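PDB 6EI6: coiled-coil and C2 domain-containing protein 1-like from Drosophila melanogaster, which binds monophosphorylated phosphatidylinositols and regulates endosomal protein sorting through the ESCRT pathway, supporting full activity of the ESCRT-III component Shrub. Local coordinates for residues 217-230 with 242-254. Residues are numbered along the deposited sequence; the frame is centred on the assembly and turned at random.
Sequences LQPLETKCEIHDTY and KLEVKIRVRNPIL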
ATOM      1  N   LEU A 217      -7.860  -1.361   0.158  1.00 40.62           N
ATOM      2  CA  LEU A 217      -6.837  -2.355  -0.136  1.00 47.09           C
ATOM      3  C   LEU A 217      -6.057  -2.068  -1.423  1.00 44.58           C
ATOM      4  O   LEU A 217      -5.009  -2.689  -1.646  1.00 39.08           O
ATOM      5  CB  LEU A 217      -7.489  -3.745  -0.210  1.00 43.79           C
ATOM      6  CG  LEU A 217      -7.839  -4.374   1.142  1.00 43.13           C
ATOM      7  CD1 LEU A 217      -8.695  -5.614   0.974  1.00 43.36           C
ATOM      8  CD2 LEU A 217      -6.567  -4.694   1.931  1.00 37.84           C
ATOM      9  N   GLN A 218      -6.517  -1.129  -2.250  1.00 42.31           N
ATOM     10  CA  GLN A 218      -6.002  -1.043  -3.611  1.00 45.47           C
ATOM     11  C   GLN A 218      -4.511  -0.713  -3.728  1.00 41.72           C
ATOM     12  O   GLN A 218      -3.911  -1.164  -4.716  1.00 40.62           O
ATOM     13  CB  GLN A 218      -6.866  -0.061  -4.427  1.00 46.46           C
ATOM     14  CG  GLN A 218      -6.338   1.347  -4.507  1.00 54.19           C
ATOM     15  CD  GLN A 218      -5.312   1.541  -5.604  1.00 54.94           C
ATOM     16  OE1 GLN A 218      -5.430   0.952  -6.682  1.00 56.63           O
ATOM     17  NE2 GLN A 218      -4.285   2.356  -5.326  1.00 49.67           N
ATOM     18  N   PRO A 219      -3.856   0.026  -2.808  1.00 42.36           N
ATOM     19  CA  PRO A 219      -2.386   0.124  -2.889  1.00 34.84           C
ATOM     20  C   PRO A 219      -1.677  -1.214  -2.986  1.00 39.73           C
ATOM     21  O   PRO A 219      -0.544  -1.259  -3.480  1.00 40.75           O
ATOM     22  CB  PRO A 219      -2.010   0.847  -1.589  1.00 34.09           C
ATOM     23  CG  PRO A 219      -3.157   1.735  -1.324  1.00 37.92           C
ATOM     24  CD  PRO A 219      -4.387   0.938  -1.768  1.00 41.86           C
ATOM     25  N   LEU A 220      -2.281  -2.300  -2.494  1.00 37.42           N
ATOM     26  CA  LEU A 220      -1.637  -3.604  -2.542  1.00 38.74           C
ATOM     27  C   LEU A 220      -1.634  -4.200  -3.949  1.00 40.90           C
ATOM     28  O   LEU A 220      -1.036  -5.267  -4.159  1.00 39.50           O
ATOM     29  CB  LEU A 220      -2.299  -4.566  -1.545  1.00 34.37           C
ATOM     30  CG  LEU A 220      -2.033  -4.112  -0.102  1.00 38.65           C
ATOM     31  CD1 LEU A 220      -2.700  -5.025   0.885  1.00 40.09           C
ATOM     32  CD2 LEU A 220      -0.554  -3.972   0.231  1.00 40.95           C
ATOM     33  N   GLU A 221      -2.262  -3.528  -4.919  1.00 42.15           N
ATOM     34  CA  GLU A 221      -2.190  -3.986  -6.304  1.00 42.40           C
ATOM     35  C   GLU A 221      -0.780  -3.845  -6.855  1.00 41.06           C
ATOM     36  O   GLU A 221      -0.310  -4.707  -7.614  1.00 38.68           O
ATOM     37  CB  GLU A 221      -3.166  -3.200  -7.169  1.00 40.30           C
ATOM     38  CG  GLU A 221      -4.596  -3.615  -6.993  1.00 44.32           C
ATOM     39  CD  GLU A 221      -5.482  -3.001  -8.037  1.00 48.81           C
ATOM     40  OE1 GLU A 221      -5.159  -1.867  -8.476  1.00 42.29           O
ATOM     41  OE2 GLU A 221      -6.485  -3.659  -8.419  1.00 49.13           O
ATOM     42  N   THR A 222      -0.090  -2.764  -6.484  1.00 36.66           N
ATOM     43  CA  THR A 222       1.267  -2.524  -6.940  1.00 37.90           C
ATOM     44  C   THR A 222       2.282  -2.419  -5.822  1.00 39.64           C
ATOM     45  O   THR A 222       3.476  -2.367  -6.120  1.00 41.06           O
ATOM     46  CB  THR A 222       1.348  -1.247  -7.786  1.00 33.79           C
ATOM     47  OG1 THR A 222       1.053  -0.114  -6.969  1.00 42.23           O
ATOM     48  CG2 THR A 222       0.368  -1.311  -8.933  1.00 33.53           C
ATOM     49  N   LYS A 223       1.851  -2.369  -4.559  1.00 38.92           N
ATOM     50  CA  LYS A 223       2.754  -2.373  -3.419  1.00 35.80           C
ATOM     51  C   LYS A 223       2.498  -3.602  -2.561  1.00 38.55           C
ATOM     52  O   LYS A 223       1.474  -4.292  -2.678  1.00 36.21           O
ATOM     53  CB  LYS A 223       2.612  -1.114  -2.569  1.00 37.77           C
ATOM     54  CG  LYS A 223       3.259   0.087  -3.198  1.00 42.11           C
ATOM     55  CD  LYS A 223       3.343   1.236  -2.220  1.00 43.39           C
ATOM     56  CE  LYS A 223       2.623   2.427  -2.752  1.00 40.87           C
ATOM     57  NZ  LYS A 223       1.278   1.969  -3.192  1.00 51.83           N
ATOM     58  N   CYS A 224       3.448  -3.893  -1.694  1.00 35.88           N
ATOM     59  CA  CYS A 224       3.342  -5.130  -0.953  1.00 46.41           C
ATOM     60  C   CYS A 224       3.044  -4.897   0.519  1.00 46.22           C
ATOM     61  O   CYS A 224       2.911  -5.877   1.273  1.00 46.03           O
ATOM     62  CB  CYS A 224       4.615  -5.958  -1.134  1.00 47.82           C
ATOM     63  SG  CYS A 224       6.029  -4.972  -0.833  1.00 67.21           S
ATOM     64  N   GLU A 225       2.924  -3.639   0.945  1.00 39.37           N
ATOM     65  CA  GLU A 225       2.365  -3.362   2.253  1.00 39.98           C
ATOM     66  C   GLU A 225       1.783  -1.959   2.296  1.00 44.56           C
ATOM     67  O   GLU A 225       2.236  -1.051   1.591  1.00 43.13           O
ATOM     68  CB  GLU A 225       3.393  -3.554   3.373  1.00 35.89           C
ATOM     69  CG  GLU A 225       4.535  -2.590   3.399  1.00 41.33           C
ATOM     70  CD  GLU A 225       5.744  -3.100   2.621  1.00 52.00           C
ATOM     71  OE1 GLU A 225       6.075  -4.311   2.713  1.00 53.21           O
ATOM     72  OE2 GLU A 225       6.346  -2.284   1.892  1.00 54.37           O
ATOM     73  N   ILE A 226       0.750  -1.807   3.127  1.00 46.00           N
ATOM     74  CA  ILE A 226       0.226  -0.513   3.555  1.00 38.43           C
ATOM     75  C   ILE A 226       0.626  -0.319   5.012  1.00 40.58           C
ATOM     76  O   ILE A 226       0.519  -1.249   5.819  1.00 44.08           O
ATOM     77  CB  ILE A 226      -1.297  -0.448   3.382  1.00 38.19           C
ATOM     78  CG1 ILE A 226      -1.667  -0.606   1.910  1.00 35.33           C
ATOM     79  CG2 ILE A 226      -1.855   0.843   3.974  1.00 37.83           C
ATOM     80  CD1 ILE A 226      -3.136  -0.945   1.666  1.00 34.82           C
ATOM     81  N   HIS A 227       1.134   0.860   5.345  1.00 41.73           N
ATOM     82  CA  HIS A 227       1.471   1.162   6.733  1.00 43.13           C
ATOM     83  C   HIS A 227       1.278   2.655   6.970  1.00 46.36           C
ATOM     84  O   HIS A 227       2.047   3.480   6.475  1.00 46.99           O
ATOM     85  CB  HIS A 227       2.889   0.732   7.066  1.00 45.44           C
ATOM     86  CG  HIS A 227       3.355   1.195   8.412  1.00 51.87           C
ATOM     87  ND1 HIS A 227       4.686   1.410   8.708  1.00 55.77           N
ATOM     88  CD2 HIS A 227       2.666   1.501   9.540  1.00 50.85           C
ATOM     89  CE1 HIS A 227       4.796   1.817   9.962  1.00 55.80           C
ATOM     90  NE2 HIS A 227       3.584   1.884  10.487  1.00 52.84           N
ATOM     91  N   ASP A 228       0.259   3.004   7.738  1.00 47.46           N
ATOM     92  CA  ASP A 228      -0.034   4.400   8.009  1.00 46.44           C
ATOM     93  C   ASP A 228      -0.754   4.483   9.349  1.00 51.57           C
ATOM     94  O   ASP A 228      -0.954   3.477  10.035  1.00 51.35           O
ATOM     95  CB  ASP A 228      -0.859   5.002   6.874  1.00 45.40           C
ATOM     96  CG  ASP A 228      -0.395   6.392   6.497  1.00 49.06           C
ATOM     97  OD1 ASP A 228       0.274   7.020   7.338  1.00 47.19           O
ATOM     98  OD2 ASP A 228      -0.682   6.851   5.368  1.00 48.46           O
ATOM     99  N   THR A 229      -1.126   5.702   9.724  1.00 50.98           N
ATOM    100  CA  THR A 229      -1.932   5.981  10.898  1.00 49.49           C
ATOM    101  C   THR A 229      -3.148   6.777  10.435  1.00 51.86           C
ATOM    102  O   THR A 229      -3.020   7.677   9.596  1.00 52.35           O
ATOM    103  CB  THR A 229      -1.135   6.766  11.927  1.00 46.62           C
ATOM    104  OG1 THR A 229      -0.848   8.045  11.378  1.00 55.72           O
ATOM    105  CG2 THR A 229       0.170   6.094  12.229  1.00 45.58           C
ATOM    106  N   TYR A 230      -4.328   6.437  10.961  1.00 47.92           N
ATOM    107  CA  TYR A 230      -5.587   6.939  10.419  1.00 48.99           C
ATOM    108  C   TYR A 230      -6.457   7.547  11.515  1.00 51.25           C
ATOM    109  O   TYR A 230      -6.421   7.116  12.671  1.00 52.95           O
ATOM    110  CB  TYR A 230      -6.373   5.820   9.699  1.00 48.81           C
ATOM    111  CG  TYR A 230      -5.588   5.112   8.617  1.00 50.41           C
ATOM    112  CD1 TYR A 230      -4.638   4.133   8.928  1.00 47.03           C
ATOM    113  CD2 TYR A 230      -5.790   5.424   7.282  1.00 49.11           C
ATOM    114  CE1 TYR A 230      -3.913   3.503   7.941  1.00 44.73           C
ATOM    115  CE2 TYR A 230      -5.079   4.788   6.285  1.00 48.16           C
ATOM    116  CZ  TYR A 230      -4.143   3.836   6.621  1.00 48.21           C
ATOM    117  OH  TYR A 230      -3.457   3.222   5.611  1.00 46.35           O
ATOM    118  N   LYS A 242      -6.161   8.395  16.758  1.00 51.67           N
ATOM    119  CA  LYS A 242      -5.736   7.735  15.534  1.00 55.31           C
ATOM    120  C   LYS A 242      -5.407   6.279  15.818  1.00 54.25           C
ATOM    121  O   LYS A 242      -5.116   5.898  16.955  1.00 54.87           O
ATOM    122  CB  LYS A 242      -4.501   8.406  14.910  1.00 51.87           C
ATOM    123  CG  LYS A 242      -4.749   9.774  14.316  1.00 52.94           C
ATOM    124  CD  LYS A 242      -3.510  10.255  13.596  1.00 55.97           C
ATOM    125  CE  LYS A 242      -2.537  10.889  14.568  1.00 58.94           C
ATOM    126  NZ  LYS A 242      -2.635  12.375  14.473  1.00 70.13           N
ATOM    127  N   LEU A 243      -5.424   5.478  14.751  1.00 47.78           N
ATOM    128  CA  LEU A 243      -5.036   4.074  14.803  1.00 49.82           C
ATOM    129  C   LEU A 243      -3.949   3.814  13.760  1.00 51.22           C
ATOM    130  O   LEU A 243      -4.067   4.246  12.608  1.00 50.67           O
ATOM    131  CB  LEU A 243      -6.249   3.159  14.565  1.00 43.22           C
ATOM    132  CG  LEU A 243      -6.031   1.657  14.764  1.00 45.33           C
ATOM    133  CD1 LEU A 243      -5.735   1.326  16.208  1.00 47.47           C
ATOM    134  CD2 LEU A 243      -7.217   0.871  14.289  1.00 41.10           C
ATOM    135  N   GLU A 244      -2.894   3.117  14.163  1.00 50.07           N
ATOM    136  CA  GLU A 244      -1.797   2.777  13.272  1.00 46.14           C
ATOM    137  C   GLU A 244      -1.869   1.302  12.906  1.00 47.35           C
ATOM    138  O   GLU A 244      -1.979   0.439  13.786  1.00 49.47           O
ATOM    139  CB  GLU A 244      -0.453   3.090  13.914  1.00 49.19           C
ATOM    140  CG  GLU A 244       0.699   2.707  13.030  1.00 52.04           C
ATOM    141  CD  GLU A 244       2.017   2.815  13.736  1.00 59.06           C
ATOM    142  OE1 GLU A 244       2.052   3.401  14.837  1.00 62.82           O
ATOM    143  OE2 GLU A 244       3.022   2.307  13.199  1.00 63.30           O
ATOM    144  N   VAL A 245      -1.752   1.016  11.611  1.00 47.35           N
ATOM    145  CA  VAL A 245      -2.136  -0.269  11.052  1.00 44.83           C
ATOM    146  C   VAL A 245      -1.201  -0.625   9.891  1.00 48.08           C
ATOM    147  O   VAL A 245      -0.701   0.250   9.180  1.00 45.39           O
ATOM    148  CB  VAL A 245      -3.617  -0.176  10.626  1.00 42.23           C
ATOM    149  CG1 VAL A 245      -3.932  -1.119   9.494  1.00 45.19           C
ATOM    150  CG2 VAL A 245      -4.517  -0.436  11.823  1.00 45.28           C
ATOM    151  N   LYS A 246      -0.955  -1.924   9.711  1.00 45.15           N
ATOM    152  CA  LYS A 246      -0.236  -2.448   8.556  1.00 41.76           C
ATOM    153  C   LYS A 246      -1.103  -3.472   7.832  1.00 45.01           C
ATOM    154  O   LYS A 246      -1.840  -4.231   8.468  1.00 46.56           O
ATOM    155  CB  LYS A 246       1.072  -3.108   8.965  1.00 43.29           C
ATOM    156  CG  LYS A 246       2.038  -2.216   9.719  1.00 44.91           C
ATOM    157  CD  LYS A 246       3.182  -3.064  10.240  1.00 42.35           C
ATOM    158  CE  LYS A 246       4.385  -2.206  10.559  1.00 50.83           C
ATOM    159  NZ  LYS A 246       5.496  -3.057  11.067  1.00 56.35           N
ATOM    160  N   ILE A 247      -1.030  -3.492   6.500  1.00 40.44           N
ATOM    161  CA  ILE A 247      -1.612  -4.570   5.710  1.00 39.88           C
ATOM    162  C   ILE A 247      -0.552  -5.065   4.740  1.00 45.35           C
ATOM    163  O   ILE A 247       0.014  -4.279   3.968  1.00 42.58           O
ATOM    164  CB  ILE A 247      -2.870  -4.128   4.953  1.00 40.15           C
ATOM    165  CG1 ILE A 247      -3.789  -3.327   5.883  1.00 43.16           C
ATOM    166  CG2 ILE A 247      -3.586  -5.354   4.396  1.00 38.69           C
ATOM    167  CD1 ILE A 247      -5.049  -2.870   5.200  1.00 40.00           C
ATOM    168  N   ARG A 248      -0.267  -6.359   4.786  1.00 43.54           N
ATOM    169  CA  ARG A 248       0.908  -6.888   4.114  1.00 43.06           C
ATOM    170  C   ARG A 248       0.550  -8.111   3.294  1.00 44.45           C
ATOM    171  O   ARG A 248      -0.211  -8.967   3.743  1.00 48.26           O
ATOM    172  CB  ARG A 248       1.985  -7.248   5.121  1.00 43.00           C
ATOM    173  CG  ARG A 248       2.333  -6.110   6.061  1.00 46.56           C
ATOM    174  CD  ARG A 248       3.346  -6.557   7.102  1.00 48.48           C
ATOM    175  NE  ARG A 248       4.627  -6.938   6.499  1.00 50.01           N
ATOM    176  CZ  ARG A 248       5.074  -8.193   6.428  1.00 52.86           C
ATOM    177  NH1 ARG A 248       4.344  -9.199   6.917  1.00 53.68           N
ATOM    178  NH2 ARG A 248       6.255  -8.445   5.872  1.00 50.07           N
ATOM    179  N   VAL A 249       1.125  -8.197   2.095  1.00 46.48           N
ATOM    180  CA  VAL A 249       1.035  -9.391   1.264  1.00 49.17           C
ATOM    181  C   VAL A 249       2.444  -9.799   0.846  1.00 48.32           C
ATOM    182  O   VAL A 249       3.405  -9.034   0.984  1.00 45.70           O
ATOM    183  CB  VAL A 249       0.138  -9.184   0.036  1.00 41.80           C
ATOM    184  CG1 VAL A 249      -1.300  -9.084   0.473  1.00 40.42           C
ATOM    185  CG2 VAL A 249       0.569  -7.929  -0.708  1.00 43.01           C
ATOM    186  N   ARG A 250       2.560 -11.048   0.381  1.00 45.62           N
ATOM    187  CA  ARG A 250       3.851 -11.541  -0.093  1.00 52.96           C
ATOM    188  C   ARG A 250       4.298 -10.804  -1.354  1.00 50.88           C
ATOM    189  O   ARG A 250       5.481 -10.510  -1.521  1.00 45.60           O
ATOM    190  CB  ARG A 250       3.788 -13.046  -0.353  1.00 53.20           C
ATOM    191  CG  ARG A 250       4.586 -13.477  -1.561  1.00 56.18           C
ATOM    192  CD  ARG A 250       5.108 -14.897  -1.474  1.00 59.70           C
ATOM    193  NE  ARG A 250       6.351 -14.944  -0.704  1.00 66.78           N
ATOM    194  CZ  ARG A 250       7.133 -16.014  -0.610  1.00 62.23           C
ATOM    195  NH1 ARG A 250       6.801 -17.122  -1.249  1.00 62.36           N
ATOM    196  NH2 ARG A 250       8.242 -15.973   0.118  1.00 61.03           N
ATOM    197  N   ASN A 251       3.383 -10.499  -2.261  1.00 48.51           N
ATOM    198  CA  ASN A 251       3.741  -9.646  -3.383  1.00 49.24           C
ATOM    199  C   ASN A 251       2.477  -8.965  -3.870  1.00 42.34           C
ATOM    200  O   ASN A 251       1.370  -9.396  -3.524  1.00 42.49           O
ATOM    201  CB  ASN A 251       4.432 -10.446  -4.505  1.00 45.15           C
ATOM    202  CG  ASN A 251       3.680 -11.702  -4.876  1.00 49.91           C
ATOM    203  OD1 ASN A 251       4.053 -12.795  -4.459  1.00 56.40           O
ATOM    204  ND2 ASN A 251       2.628 -11.565  -5.671  1.00 46.11           N
ATOM    205  N   PRO A 252       2.600  -7.890  -4.650  1.00 38.32           N
ATOM    206  CA  PRO A 252       1.404  -7.174  -5.099  1.00 35.44           C
ATOM    207  C   PRO A 252       0.492  -8.055  -5.939  1.00 41.81           C
ATOM    208  O   PRO A 252       0.926  -9.023  -6.564  1.00 41.65           O
ATOM    209  CB  PRO A 252       1.972  -6.010  -5.918  1.00 37.45           C
ATOM    210  CG  PRO A 252       3.355  -5.802  -5.392  1.00 35.27           C
ATOM    211  CD  PRO A 252       3.841  -7.161  -4.979  1.00 37.46           C
ATOM    212  N   ILE A 253      -0.800  -7.719  -5.923  1.00 38.58           N
ATOM    213  CA  ILE A 253      -1.775  -8.438  -6.737  1.00 40.23           C
ATOM    214  C   ILE A 253      -1.332  -8.461  -8.197  1.00 41.60           C
ATOM    215  O   ILE A 253      -1.364  -9.503  -8.862  1.00 41.41           O
ATOM    216  CB  ILE A 253      -3.175  -7.808  -6.583  1.00 42.07           C
ATOM    217  CG1 ILE A 253      -3.568  -7.686  -5.108  1.00 42.32           C
ATOM    218  CG2 ILE A 253      -4.213  -8.627  -7.320  1.00 37.38           C
ATOM    219  CD1 ILE A 253      -3.347  -8.928  -4.326  1.00 41.93           C
ATOM    220  N   LEU A 254      -0.932  -7.306  -8.722  1.00 42.09           N
ATOM    221  CA  LEU A 254      -0.504  -7.182 -10.115  1.00 41.58           C
ATOM    222  C   LEU A 254       0.998  -7.373 -10.278  1.00 41.03           C
ATOM    223  O   LEU A 254       1.659  -6.621 -11.008  1.00 41.18           O
ATOM    224  CB  LEU A 254      -0.938  -5.828 -10.664  1.00 43.83           C
ATOM    225  CG  LEU A 254      -2.403  -5.474 -10.422  1.00 43.43           C
ATOM    226  CD1 LEU A 254      -2.708  -4.059 -10.960  1.00 37.58           C
ATOM    227  CD2 LEU A 254      -3.282  -6.547 -11.054  1.00 33.86           C
TER
HETATM  228  O   HOH W   1       6.524  -5.322   5.315  1.00 51.94           O
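Glu244 reaches from strand 242-249 past Thr229 to the imidazole of His227. Its CB and CG both lie 3.5 Å from Thr229 CG2, and CG also lies near Asp228 O. CG stands anti to the backbone N (chi1 178°) and the chain runs on extended, which carries the carboxylate past its paired residue to the next side chain on that face, two residues along the neighbouring strand. CD sits between Thr229 CG2 and His227 NE2. There OE2 accepts a nearly straight hydrogen bond from His227 NE2 (2.8 Å, 168° at the hydrogen), taken on its anti side and somewhat out of the carboxylate plane; ring and carboxylate planes are 19° apart. OE1 forms a salt bridge with Arg126 of strand 119-128, so the carboxylate bridges the strands flanking its own. With an alanine here, His227 NE2 would probably lose its acceptor and Arg126 its counter-charge, and the imidazole would be freer to turn. Lys246 completes the setting of the ring, its CE 4.0 Å above the centre of one imidazole face in a CH-pi contact.

These side chains line one face of an antiparallel pair within the C2 beta-sandwich, where strand 225-233 forms an edge of its four-stranded sheet. Backbone bonds join the hydrogen-bonded pairs Ile226-Ile247, Asp228-Val245 and Tyr230-Leu243. On the face shared with His227, a water links Glu225 OE1, also hydrogen-bonded to His59 and Asn112, to Arg248 NE, while the guanidinium forms salt bridges to Glu121 and Asp114.

The other face turns to the sandwich interior: Ile247 CG2 meets Leu220 CD1 at 3.6 Å and Leu217 CD2 at 3.9 Å, the leucines crossing it at about a right angle and also touching Phe188 of helix 182-190. Beyond the strands the two segments stay joined, with Ile253 N bonded to Leu220 O and Leu254 N to Glu221 O, as Pro252 packs against the 221-224 turn.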